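Local coordinates for hemolysin-related protein (Vibrio cholerae serotype O1, PDB 6MLT), which is a secreted biofilm matrix protein that binds metal ions and probably helps Vibrio cholerae biofilms adhere, with a carbohydrate-binding beta-prism joined to a beta-propeller, at residues Trp222-Ala227 with Pro235-Ser240; Ser275-Ser280 with Met443-Ala448. All coordinates share one frame; numbering follows the deposited sequence.

Interaction 1 (Trp222-Ala227 with Pro235-Ser240). With NA (sodium ion), chain G.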
loop_
_atom_site.group_PDB
_atom_site.type_symbol
_atom_site.label_atom_id
_atom_site.label_comp_id
_atom_site.label_asym_id
_atom_site.label_seq_id
_atom_site.Cartn_x
_atom_site.Cartn_y
_atom_site.Cartn_z
ATOM N N TRP A 222 -15.140 0.629 -10.552
ATOM C CA TRP A 222 -13.884 0.571 -11.289
ATOM C C TRP A 222 -12.754 0.273 -10.301
ATOM O O TRP A 222 -12.900 -0.675 -9.519
ATOM C CB TRP A 222 -13.724 1.852 -12.109
ATOM C CG TRP A 222 -14.453 1.800 -13.414
ATOM C CD1 TRP A 222 -15.801 1.756 -13.600
ATOM C CD2 TRP A 222 -13.864 1.785 -14.720
ATOM N NE1 TRP A 222 -16.090 1.714 -14.943
ATOM C CE2 TRP A 222 -14.917 1.737 -15.651
ATOM C CE3 TRP A 222 -12.548 1.809 -15.190
ATOM C CZ2 TRP A 222 -14.698 1.711 -17.027
ATOM C CZ3 TRP A 222 -12.331 1.788 -16.560
ATOM C CH2 TRP A 222 -13.398 1.738 -17.458
ATOM N N PHE A 223 -11.659 1.026 -10.283
ATOM C CA PHE A 223 -10.471 0.602 -9.567
ATOM C C PHE A 223 -10.612 0.835 -8.071
ATOM O O PHE A 223 -11.361 1.704 -7.608
ATOM C CB PHE A 223 -9.245 1.331 -10.116
ATOM C CG PHE A 223 -8.951 0.989 -11.549
ATOM C CD1 PHE A 223 -8.298 -0.188 -11.866
ATOM C CD2 PHE A 223 -9.351 1.823 -12.580
ATOM C CE1 PHE A 223 -8.042 -0.521 -13.187
ATOM C CE2 PHE A 223 -9.097 1.488 -13.901
ATOM C CZ PHE A 223 -8.439 0.317 -14.197
ATOM N N SER A 224 -9.883 0.025 -7.315
ATOM C CA SER A 224 -9.918 0.055 -5.872
ATOM C C SER A 224 -8.496 0.058 -5.337
ATOM O O SER A 224 -7.533 -0.256 -6.046
ATOM C CB SER A 224 -10.698 -1.145 -5.314
ATOM O OG SER A 224 -10.083 -2.361 -5.702
ATOM N N SER A 225 -8.394 0.453 -4.076
ATOM C CA SER A 225 -7.162 0.478 -3.309
ATOM C C SER A 225 -7.451 -0.157 -1.959
ATOM O O SER A 225 -8.561 -0.045 -1.436
ATOM C CB SER A 225 -6.658 1.919 -3.087
ATOM O OG SER A 225 -6.489 2.621 -4.306
ATOM N N VAL A 226 -6.447 -0.807 -1.384
ATOM C CA VAL A 226 -6.539 -1.322 -0.026
ATOM C C VAL A 226 -5.538 -0.557 0.821
ATOM O O VAL A 226 -4.435 -0.240 0.360
ATOM C CB VAL A 226 -6.299 -2.847 0.028
ATOM C CG1 VAL A 226 -4.922 -3.205 -0.492
ATOM C CG2 VAL A 226 -6.499 -3.371 1.437
ATOM N N ALA A 227 -5.936 -0.233 2.046
ATOM C CA ALA A 227 -5.100 0.550 2.941
ATOM C C ALA A 227 -5.697 0.473 4.335
ATOM O O ALA A 227 -6.840 0.051 4.522
ATOM C CB ALA A 227 -4.992 2.006 2.491
ATOM N N PRO A 235 -7.902 -4.426 7.014
ATOM C CA PRO A 235 -7.838 -3.628 5.787
ATOM C C PRO A 235 -9.139 -2.891 5.525
ATOM O O PRO A 235 -10.232 -3.364 5.848
ATOM C CB PRO A 235 -7.577 -4.674 4.696
ATOM C CG PRO A 235 -8.236 -5.910 5.218
ATOM C CD PRO A 235 -8.063 -5.863 6.726
ATOM N N GLU A 236 -8.999 -1.707 4.945
ATOM C CA GLU A 236 -10.106 -0.965 4.369
ATOM C C GLU A 236 -9.921 -0.908 2.860
ATOM O O GLU A 236 -8.812 -1.042 2.343
ATOM C CB GLU A 236 -10.195 0.448 4.954
ATOM C CG GLU A 236 -10.881 0.525 6.321
ATOM C CD GLU A 236 -9.959 0.176 7.482
ATOM O OE1 GLU A 236 -8.836 0.726 7.547
ATOM O OE2 GLU A 236 -10.360 -0.647 8.335
ATOM N N LEU A 237 -11.034 -0.713 2.161
ATOM C CA LEU A 237 -11.086 -0.767 0.710
ATOM C C LEU A 237 -11.641 0.555 0.195
ATOM O O LEU A 237 -12.709 0.990 0.633
ATOM C CB LEU A 237 -11.967 -1.937 0.272
ATOM C CG LEU A 237 -11.953 -2.424 -1.167
ATOM C CD1 LEU A 237 -10.577 -2.940 -1.564
ATOM C CD2 LEU A 237 -13.006 -3.518 -1.324
ATOM N N VAL A 238 -10.907 1.201 -0.706
ATOM C CA VAL A 238 -11.351 2.434 -1.353
ATOM C C VAL A 238 -11.810 2.087 -2.761
ATOM O O VAL A 238 -11.074 1.433 -3.506
ATOM C CB VAL A 238 -10.225 3.483 -1.398
ATOM C CG1 VAL A 238 -10.767 4.809 -1.903
ATOM C CG2 VAL A 238 -9.595 3.648 -0.027
ATOM N N VAL A 239 -13.008 2.540 -3.137
ATOM C CA VAL A 239 -13.592 2.200 -4.431
ATOM C C VAL A 239 -14.104 3.461 -5.118
ATOM O O VAL A 239 -14.562 4.406 -4.465
ATOM C CB VAL A 239 -14.731 1.168 -4.288
ATOM C CG1 VAL A 239 -14.226 -0.099 -3.611
ATOM C CG2 VAL A 239 -15.908 1.753 -3.509
ATOM N N SER A 240 -14.051 3.452 -6.451
ATOM C CA SER A 240 -14.512 4.554 -7.293
ATOM C C SER A 240 -15.577 4.059 -8.262
ATOM O O SER A 240 -15.403 3.018 -8.905
ATOM C CB SER A 240 -13.351 5.168 -8.093
ATOM O OG SER A 240 -12.458 5.897 -7.270
HETATM NA NA NA G . -8.130 -0.762 9.628
#
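Trp222 N donates to Ser240 O at 2.9 Å, nearly in line with that carbonyl, while the indole leads away from Pro235-Ser240 to meet Trp521 edge-to-face. Phe223 O takes a weak, bent bond from Ser240 N (3.4 Å, 139° at the hydrogen); the same oxygen accepts from Gln277 NE2. At Ser224 the backbone CA lies against Val238 O; Ser224 and Val239 form a non-hydrogen-bonded pair, Ser224 CB 4.1 Å from Val239 CG1. Ser225 and Val238 form the next, hydrogen-bonded pair: Val238 N to Ser225 O is 2.8 Å and almost straight (172°). Ser225 OG turns to Gln277 OE1. Leu237 CD1 touches Ser225 O and Ser224 CB. Val226, opposite Leu237, sets CG2 anti to its own N, where it meets Pro235 CB obliquely at 3.7 Å. On this face Leu237 also rests on Ile186 and Phe199 of the preceding four-stranded sheet, whereas Ser225, Ala227 and Val238 face strand 277-279. Ala227 closes the ladder with Glu236, its N to Glu236 O at 3.0 Å and its O to Glu236 N at 2.8 Å. The Glu236 chain bends at chi2 (82°), which sets CD; both carboxylate oxygens bind the sodium ion, OE2 at 2.6 Å. Asn228, Asp230, Asp232 and Lys234 complete the site, and Leu229 N donates to OE1. The loop between the strands is thus closed twice, by the Ala227-Glu236 backbone bonds and by the ion that Glu236 grips in bidentate fashion.

Interaction 2 (Ser275-Ser280 with Met443-Ala448)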
loop_
_atom_site.group_PDB
_atom_site.type_symbol
_atom_site.label_atom_id
_atom_site.label_comp_id
_atom_site.label_asym_id
_atom_site.label_seq_id
_atom_site.Cartn_x
_atom_site.Cartn_y
_atom_site.Cartn_z
ATOM N N SER A 275 -12.410 7.134 -11.504
ATOM C CA SER A 275 -12.298 5.691 -11.685
ATOM C C SER A 275 -11.228 5.042 -10.822
ATOM O O SER A 275 -11.237 3.812 -10.683
ATOM C CB SER A 275 -11.983 5.345 -13.149
ATOM O OG SER A 275 -10.594 5.498 -13.423
ATOM N N VAL A 276 -10.304 5.822 -10.258
ATOM C CA VAL A 276 -9.118 5.268 -9.616
ATOM C C VAL A 276 -8.608 6.292 -8.617
ATOM O O VAL A 276 -8.843 7.495 -8.764
ATOM C CB VAL A 276 -8.039 4.901 -10.670
ATOM C CG1 VAL A 276 -7.548 6.147 -11.396
ATOM C CG2 VAL A 276 -6.864 4.160 -10.028
ATOM N N GLN A 277 -7.927 5.803 -7.580
ATOM C CA GLN A 277 -7.356 6.640 -6.541
ATOM C C GLN A 277 -5.932 6.200 -6.257
ATOM O O GLN A 277 -5.526 5.081 -6.584
ATOM C CB GLN A 277 -8.139 6.555 -5.218
ATOM C CG GLN A 277 -9.550 6.061 -5.327
ATOM C CD GLN A 277 -9.663 4.561 -5.633
ATOM O OE1 GLN A 277 -8.766 3.771 -5.347
ATOM N NE2 GLN A 277 -10.773 4.179 -6.229
ATOM N N ALA A 278 -5.185 7.107 -5.636
ATOM C CA ALA A 278 -3.945 6.786 -4.949
ATOM C C ALA A 278 -4.158 7.042 -3.463
ATOM O O ALA A 278 -4.867 7.979 -3.083
ATOM C CB ALA A 278 -2.770 7.618 -5.484
ATOM N N VAL A 279 -3.571 6.189 -2.626
ATOM C CA VAL A 279 -3.735 6.260 -1.178
ATOM C C VAL A 279 -2.347 6.220 -0.559
ATOM O O VAL A 279 -1.587 5.273 -0.798
ATOM C CB VAL A 279 -4.599 5.103 -0.647
ATOM C CG1 VAL A 279 -4.806 5.231 0.861
ATOM C CG2 VAL A 279 -5.933 5.048 -1.396
ATOM N N SER A 280 -2.003 7.233 0.225
ATOM C CA SER A 280 -0.625 7.308 0.700
ATOM C C SER A 280 -0.517 8.317 1.836
ATOM O O SER A 280 -1.510 8.902 2.283
ATOM C CB SER A 280 0.318 7.676 -0.444
ATOM O OG SER A 280 1.639 7.301 -0.125
ATOM N N MET A 443 -2.664 9.983 6.448
ATOM C CA MET A 443 -3.118 9.314 5.237
ATOM C C MET A 443 -4.088 10.188 4.449
ATOM O O MET A 443 -4.896 10.937 5.015
ATOM C CB MET A 443 -3.807 7.992 5.579
ATOM C CG MET A 443 -2.884 6.936 6.180
ATOM S SD MET A 443 -1.549 6.477 5.072
ATOM C CE MET A 443 -2.478 5.707 3.741
ATOM N N GLY A 444 -4.012 10.066 3.125
ATOM C CA GLY A 444 -4.941 10.742 2.248
ATOM C C GLY A 444 -5.367 9.832 1.115
ATOM O O GLY A 444 -4.674 8.874 0.756
ATOM N N ILE A 445 -6.534 10.148 0.565
ATOM C CA ILE A 445 -7.086 9.485 -0.610
ATOM C C ILE A 445 -7.286 10.558 -1.670
ATOM O O ILE A 445 -8.016 11.528 -1.441
ATOM C CB ILE A 445 -8.418 8.789 -0.296
ATOM C CG1 ILE A 445 -8.222 7.716 0.772
ATOM C CG2 ILE A 445 -9.022 8.186 -1.547
ATOM C CD1 ILE A 445 -9.477 7.446 1.582
ATOM N N VAL A 446 -6.652 10.391 -2.824
ATOM C CA VAL A 446 -6.704 11.407 -3.867
ATOM C C VAL A 446 -7.165 10.766 -5.166
ATOM O O VAL A 446 -6.787 9.631 -5.480
ATOM C CB VAL A 446 -5.342 12.113 -4.041
ATOM C CG1 VAL A 446 -4.277 11.145 -4.533
ATOM C CG2 VAL A 446 -5.470 13.315 -4.975
ATOM N N TYR A 447 -7.986 11.500 -5.918
ATOM C CA TYR A 447 -8.472 11.022 -7.203
ATOM C C TYR A 447 -8.891 12.204 -8.063
ATOM O O TYR A 447 -9.171 13.298 -7.565
ATOM C CB TYR A 447 -9.646 10.049 -7.042
ATOM C CG TYR A 447 -10.978 10.704 -6.736
ATOM C CD1 TYR A 447 -11.318 11.061 -5.436
ATOM C CD2 TYR A 447 -11.903 10.938 -7.742
ATOM C CE1 TYR A 447 -12.542 11.642 -5.152
ATOM C CE2 TYR A 447 -13.127 11.515 -7.470
ATOM C CZ TYR A 447 -13.444 11.864 -6.176
ATOM O OH TYR A 447 -14.666 12.440 -5.909
ATOM N N ALA A 448 -8.938 11.954 -9.367
ATOM C CA ALA A 448 -9.366 12.942 -10.345
ATOM C C ALA A 448 -10.777 12.622 -10.819
ATOM O O ALA A 448 -11.085 11.469 -11.137
ATOM C CB ALA A 448 -8.412 12.975 -11.536
HETATM O O HOH W 1 -10.229 8.925 -11.888
HETATM O O HOH W 2 -7.649 9.498 -10.284
#
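Two neighbouring strands of one beta-propeller blade pair antiparallel here, Ala278 opposite Val446 and Ser280 opposite Gly444. Ala278 N and Val446 N each donate to the other residue's O, Val446 N to Ala278 O at 3.0 Å and nearly straight (171°). Ser280 and Gly444 repeat the pattern more unevenly: Gly444 N to Ser280 O is 2.9 Å, but Ser280 N to Gly444 O is 3.2 Å. Between these pairs Val279 faces Ile445, their side chains side by side and pointing the same way, CG2 of Val279 at 4.1 Å from CG1 of Ile445. The Val279 and Met443 side chains cross at about a right angle, the latter folding back at chi2 and chi3 (-61° and -65°) to put CE 3.7 Å from Val279 CG1; SD of Met443 lies by Ser280 O. Although the strands are adjacent in the blade, 162 residues lie between the two segments, and the beta-prism lectin domain is inserted there. On the far face CG1 of Val446 touches Ala278 CB. Gln277 keeps only its stem near this partner, CB at 4.1 Å from Ile445 CG2, and turns its amide to Ser240 and its neighbours in the preceding blade; Ile445 and Tyr447 pack on Ile253 of that blade. Tyr447 CB presses on Val276 O at 3.2 Å. Beyond it the backbones part and waters bridge them: one water accepts from Ala448 N at 2.9 Å and reaches Val276 O, and a second links Ser275 N with Ala448 O.

Interactions 1 and 2 follow in series along the chain, their centres about 9 Å apart, each joining the first two strands of a four-stranded antiparallel sheet. These sheets are successive blades of the propeller, and strands 224-227 and 277-279 are each the first of their blade. Gln277 is the direct tie: NE2 lies 2.6 Å from Ser240 OG and OE1 2.8 Å from Ser225 OG, both probable hydrogen bonds, so one buried amide spans both strands of interaction 1. Interaction 1 pairs the strands of a hairpin whose loop residues bind sodium; the lectin domain lies in the chain between the two strands of interaction 2, which pair all the same.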